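Local coordinates for CpuTA1 (Curtobacterium pusillum, PDB 5K3W), which belongs to the class IV aminotransferase family, a group of pyridoxal-5'-phosphate-dependent enzymes, and holds that cofactor in a pocket of its own chain, at residues A[60-64]-A[65-69]; A[70-73]-A[74-77]. All coordinates share one frame; numbering follows the deposited sequence.

Interaction 1: A[60-64]-A[65-69]; sequences AVIDG and HPQAL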
loop_
_atom_site.group_PDB
_atom_site.type_symbol
_atom_site.label_atom_id
_atom_site.label_comp_id
_atom_site.label_asym_id
_atom_site.label_seq_id
_atom_site.Cartn_x
_atom_site.Cartn_y
_atom_site.Cartn_z
ATOM N N ALA A 60 2.716 -17.662 12.727
ATOM C CA ALA A 60 2.181 -19.013 12.843
ATOM C C ALA A 60 1.986 -19.389 14.312
ATOM O O ALA A 60 2.814 -19.072 15.176
ATOM C CB ALA A 60 3.109 -20.019 12.161
ATOM N N VAL A 61 0.877 -20.067 14.597
ATOM C CA VAL A 61 0.577 -20.548 15.942
ATOM C C VAL A 61 0.427 -22.062 15.841
ATOM O O VAL A 61 -0.596 -22.579 15.368
ATOM C CB VAL A 61 -0.668 -19.882 16.541
ATOM C CG1 VAL A 61 -0.824 -20.287 17.997
ATOM C CG2 VAL A 61 -0.560 -18.351 16.444
ATOM N N ILE A 62 1.462 -22.774 16.272
ATOM C CA ILE A 62 1.564 -24.223 16.159
ATOM C C ILE A 62 1.396 -24.805 17.552
ATOM O O ILE A 62 2.141 -24.450 18.477
ATOM C CB ILE A 62 2.903 -24.640 15.525
ATOM C CG1 ILE A 62 3.062 -23.987 14.147
ATOM C CG2 ILE A 62 2.985 -26.150 15.356
ATOM C CD1 ILE A 62 1.993 -24.425 13.151
ATOM N N ASP A 63 0.398 -25.669 17.713
ATOM C CA ASP A 63 0.106 -26.330 18.992
ATOM C C ASP A 63 -0.058 -25.319 20.126
ATOM O O ASP A 63 0.494 -25.478 21.217
ATOM C CB ASP A 63 1.190 -27.360 19.332
ATOM C CG ASP A 63 0.775 -28.304 20.468
ATOM O OD1 ASP A 63 -0.444 -28.442 20.728
ATOM O OD2 ASP A 63 1.666 -28.921 21.096
ATOM N N GLY A 64 -0.830 -24.269 19.866
ATOM C CA GLY A 64 -1.026 -23.213 20.833
ATOM C C GLY A 64 0.104 -22.201 20.974
ATOM O O GLY A 64 -0.088 -21.183 21.648
ATOM N N HIS A 65 1.274 -22.422 20.376
ATOM C CA HIS A 65 2.354 -21.465 20.610
ATOM C C HIS A 65 2.615 -20.609 19.385
ATOM O O HIS A 65 2.871 -21.152 18.306
ATOM C CB HIS A 65 3.650 -22.181 21.003
ATOM C CG HIS A 65 3.506 -23.070 22.188
ATOM N ND1 HIS A 65 3.278 -22.581 23.454
ATOM C CD2 HIS A 65 3.552 -24.418 22.302
ATOM C CE1 HIS A 65 3.195 -23.591 24.301
ATOM N NE2 HIS A 65 3.359 -24.714 23.628
ATOM N N PRO A 66 2.609 -19.287 19.523
ATOM C CA PRO A 66 3.086 -18.424 18.434
ATOM C C PRO A 66 4.579 -18.620 18.202
ATOM O O PRO A 66 5.385 -18.554 19.133
ATOM C CB PRO A 66 2.785 -17.009 18.949
ATOM C CG PRO A 66 1.905 -17.189 20.147
ATOM C CD PRO A 66 2.241 -18.516 20.718
ATOM N N GLN A 67 4.959 -18.836 16.949
ATOM C CA GLN A 67 6.363 -19.066 16.637
ATOM C C GLN A 67 7.133 -17.756 16.515
ATOM O O GLN A 67 6.677 -16.803 15.874
ATOM C CB GLN A 67 6.506 -19.847 15.335
ATOM C CG GLN A 67 5.944 -21.235 15.363
ATOM C CD GLN A 67 6.277 -21.987 14.090
ATOM O OE1 GLN A 67 6.231 -21.427 12.992
ATOM N NE2 GLN A 67 6.641 -23.249 14.230
ATOM N N ALA A 68 8.322 -17.724 17.117
ATOM C CA ALA A 68 9.236 -16.595 16.968
ATOM C C ALA A 68 8.577 -15.286 17.402
ATOM O O ALA A 68 8.813 -14.225 16.814
ATOM C CB ALA A 68 9.751 -16.498 15.526
ATOM N N LEU A 69 7.761 -15.358 18.456
ATOM C CA LEU A 69 6.910 -14.224 18.814
ATOM C C LEU A 69 7.727 -12.960 19.050
ATOM O O LEU A 69 7.333 -11.871 18.617
ATOM C CB LEU A 69 6.057 -14.557 20.047
ATOM C CG LEU A 69 5.075 -13.455 20.474
ATOM C CD1 LEU A 69 4.133 -13.088 19.333
ATOM C CD2 LEU A 69 4.277 -13.805 21.724
HETATM O O HOH W 1 5.834 -17.525 12.835
#

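Interaction 2: A[70-73]-A[74-77]; sequences ELHL and GRLA. With PLP (pyridoxal-5'-phosphate), chain C.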
loop_
_atom_site.group_PDB
_atom_site.type_symbol
_atom_site.label_atom_id
_atom_site.label_comp_id
_atom_site.label_asym_id
_atom_site.label_seq_id
_atom_site.Cartn_x
_atom_site.Cartn_y
_atom_site.Cartn_z
ATOM N N GLU A 70 8.868 -13.079 19.735
ATOM C CA GLU A 70 9.641 -11.883 20.072
ATOM C C GLU A 70 10.287 -11.272 18.833
ATOM O O GLU A 70 10.311 -10.048 18.689
ATOM C CB GLU A 70 10.696 -12.213 21.139
ATOM C CG GLU A 70 11.485 -11.014 21.665
ATOM C CD GLU A 70 10.659 -10.066 22.551
ATOM O OE1 GLU A 70 9.585 -10.452 23.050
ATOM O OE2 GLU A 70 11.087 -8.918 22.757
ATOM N N LEU A 71 10.824 -12.103 17.936
ATOM C CA LEU A 71 11.304 -11.614 16.646
ATOM C C LEU A 71 10.209 -10.868 15.891
ATOM O O LEU A 71 10.434 -9.759 15.390
ATOM C CB LEU A 71 11.804 -12.773 15.796
ATOM C CG LEU A 71 13.249 -13.225 15.848
ATOM C CD1 LEU A 71 13.468 -14.139 14.651
ATOM C CD2 LEU A 71 14.183 -12.012 15.804
ATOM N N HIS A 72 9.017 -11.476 15.773
ATOM C CA HIS A 72 7.925 -10.798 15.082
ATOM C C HIS A 72 7.626 -9.448 15.729
ATOM O O HIS A 72 7.454 -8.439 15.032
ATOM C CB HIS A 72 6.662 -11.672 15.061
ATOM C CG HIS A 72 6.677 -12.761 14.025
ATOM N ND1 HIS A 72 6.496 -12.520 12.677
ATOM C CD2 HIS A 72 6.829 -14.102 14.144
ATOM C CE1 HIS A 72 6.555 -13.659 12.009
ATOM N NE2 HIS A 72 6.749 -14.635 12.877
ATOM N N LEU A 73 7.558 -9.402 17.062
ATOM C CA LEU A 73 7.265 -8.137 17.729
ATOM C C LEU A 73 8.366 -7.130 17.481
ATOM O O LEU A 73 8.096 -5.941 17.291
ATOM C CB LEU A 73 7.089 -8.340 19.229
ATOM C CG LEU A 73 5.876 -9.147 19.677
ATOM C CD1 LEU A 73 5.844 -9.178 21.205
ATOM C CD2 LEU A 73 4.576 -8.582 19.092
ATOM N N GLY A 74 9.622 -7.586 17.525
ATOM C CA GLY A 74 10.728 -6.696 17.225
ATOM C C GLY A 74 10.608 -6.102 15.839
ATOM O O GLY A 74 10.843 -4.903 15.646
ATOM N N ARG A 75 10.208 -6.928 14.858
ATOM C CA ARG A 75 10.101 -6.460 13.485
ATOM C C ARG A 75 8.874 -5.586 13.290
ATOM O O ARG A 75 8.906 -4.657 12.478
ATOM C CB ARG A 75 10.087 -7.642 12.510
ATOM C CG ARG A 75 10.244 -7.226 11.055
ATOM C CD ARG A 75 10.291 -8.423 10.111
ATOM N NE ARG A 75 9.042 -9.178 10.093
ATOM C CZ ARG A 75 8.888 -10.369 9.515
ATOM N NH1 ARG A 75 9.906 -10.958 8.901
ATOM N NH2 ARG A 75 7.708 -10.974 9.547
ATOM N N LEU A 76 7.799 -5.836 14.035
ATOM C CA LEU A 76 6.684 -4.896 14.028
ATOM C C LEU A 76 7.170 -3.495 14.373
ATOM O O LEU A 76 6.824 -2.514 13.698
ATOM C CB LEU A 76 5.613 -5.348 15.015
ATOM C CG LEU A 76 4.339 -4.515 15.094
ATOM C CD1 LEU A 76 3.414 -4.761 13.866
ATOM C CD2 LEU A 76 3.642 -4.831 16.407
ATOM N N ALA A 77 8.004 -3.400 15.419
ATOM C CA ALA A 77 8.537 -2.115 15.865
ATOM C C ALA A 77 9.425 -1.499 14.804
ATOM O O ALA A 77 9.365 -0.287 14.556
ATOM C CB ALA A 77 9.329 -2.292 17.171
HETATM N N1 PLP C . 9.078 -10.775 2.563
HETATM C C2 PLP C . 7.894 -10.114 2.709
HETATM C C2A PLP C . 7.554 -8.933 1.819
HETATM C C3 PLP C . 7.009 -10.519 3.690
HETATM O O3 PLP C . 5.808 -9.806 3.819
HETATM C C4 PLP C . 7.327 -11.576 4.509
HETATM C C4A PLP C . 6.398 -12.088 5.578
HETATM C C5 PLP C . 8.505 -12.241 4.361
HETATM C C6 PLP C . 9.388 -11.824 3.378
HETATM C C5A PLP C . 8.830 -13.428 5.262
HETATM O O4P PLP C . 8.824 -13.089 6.636
HETATM P P PLP C . 8.440 -14.176 7.738
HETATM O O1P PLP C . 9.251 -15.438 7.549
HETATM O O2P PLP C . 6.968 -14.506 7.690
HETATM O O3P PLP C . 8.766 -13.634 9.106
#

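Interaction 1: A[60-64]-A[65-69]
Ala-60 meets Gln-67 twice. Its carbonyl O accepts a hydrogen bond from the backbone N of Gln-67 at 2.8 Å, and its CB sits 3.5 Å from Gln-67 OE1, a methyl small enough for the amide to lie against it. A water joins the same two residues, donating to Gln-67 O and accepting from Ala-60 N.

Val-61 and Pro-66 form a non-hydrogen-bonded antiparallel pair, CA to CA 4.1 Å. Proline suits this place because no N-H is needed there. Both side chains face helix 90-108, where Val-97, Leu-98 and Val-101 receive them; between the two the touch is loose, Val-61 CG2 to Pro-66 CB 4.4 Å.

Ile-62 turns to the other face with His-65. Its N donates to His-65 O at 3.0 Å and its O accepts a hydrogen bond from His-65 N at 2.9 Å. With CG1 beside the backbone N (chi1 -57°), Ile-62 brings this atom to 3.7 Å from Gln-67 NE2, crossing the glutamine's extended chain. The buried amide is satisfied farther out, by Leu-300 O and Gln-274 NE2.

Asp-63 and Gly-64 make the bend, both with positive phi, a shape that glycine adopts readily and aspartate tolerates better than most other residues. The ring of His-65 comes back obliquely toward the turn, CD2 3.4 Å from Asp-63 O, and stacks on His-308, which belongs to the C-terminal tag. This is a beta hairpin with a two-residue loop, closed by a type I' turn from Ile-62 to His-65, placing the short strand 65-66 at the edge of the antiparallel sheet.

Interaction 2: A[70-73]-A[74-77]
His-72 lies alongside Arg-75, the two side chains pointing the same way, with ND1 of the imidazole 3.7 Å from NH2 of the guanidinium. The two planes stand 84° apart, so the groups meet almost at right angles without stacking. What holds them together is a shared partner: Glu-57 OE1, on strand 54-62, accepts a hydrogen bond from His-72 ND1 and forms a salt bridge with Arg-75 NH2.

The guanidinium takes the phosphate of pyridoxal-5'-phosphate at its edge, with the phosphorus in its plane. NH1 and NH2 of Arg-75 both donate to PLP O3P, each at 2.9 Å, and NH1 adds a longer bond of 3.3 Å to the ester oxygen O4P. The bonds to O3P are bent, as expected when two N-H groups converge on one oxygen. Arginine suits the place because its long chain, extended through chi2 and then bent at chi3 (65°), carries a flat, many-handed donor from the helix to the phosphate. His-72 adds a plain packing contact, CE1 3.6 Å from PLP O3P.

Beneath these side chains runs regular helix: Arg-75 N donates to Leu-71 O at 2.9 Å and Leu-76 N to His-72 O at 2.8 Å. Away from the cofactor, the apolar Leu-73 and Leu-76 suit a buried face, Leu-73 packing on Trp-93 and Arg-94 of helix 90-108 and Leu-76 on Val-55, while Glu-70, at the surface, forms a salt bridge with Arg-94.

Arg-75 thus serves two anionic groups, the Glu-57 carboxylate and the phosphate; its positive charge probably offsets part of the negative charge gathered there, and the salt bridge to Glu-57, with a hydrogen bond from NH1 to Ala-232 O, probably limits how the guanidinium can turn.

From the N-terminal side, strand 54-62 brings the chain to interaction 1, which closes a very tight loop as the chain doubles back into strand 65-66. Ala-68 stands at the N-cap position of helix 69-82, and interaction 2 follows within its first turns. The two contacts are in series: neither encloses nor crosses the other, although they touch where Gln-67 O packs against His-72 CD2, 3.2 Å away. Strand 54-62 serves both, forming one arm of the hairpin at its end and, earlier, supplying Glu-57 to the helix. Together they join the edge of the antiparallel sheet to the phosphate end of the cofactor pocket, with helix 90-108 packing against both.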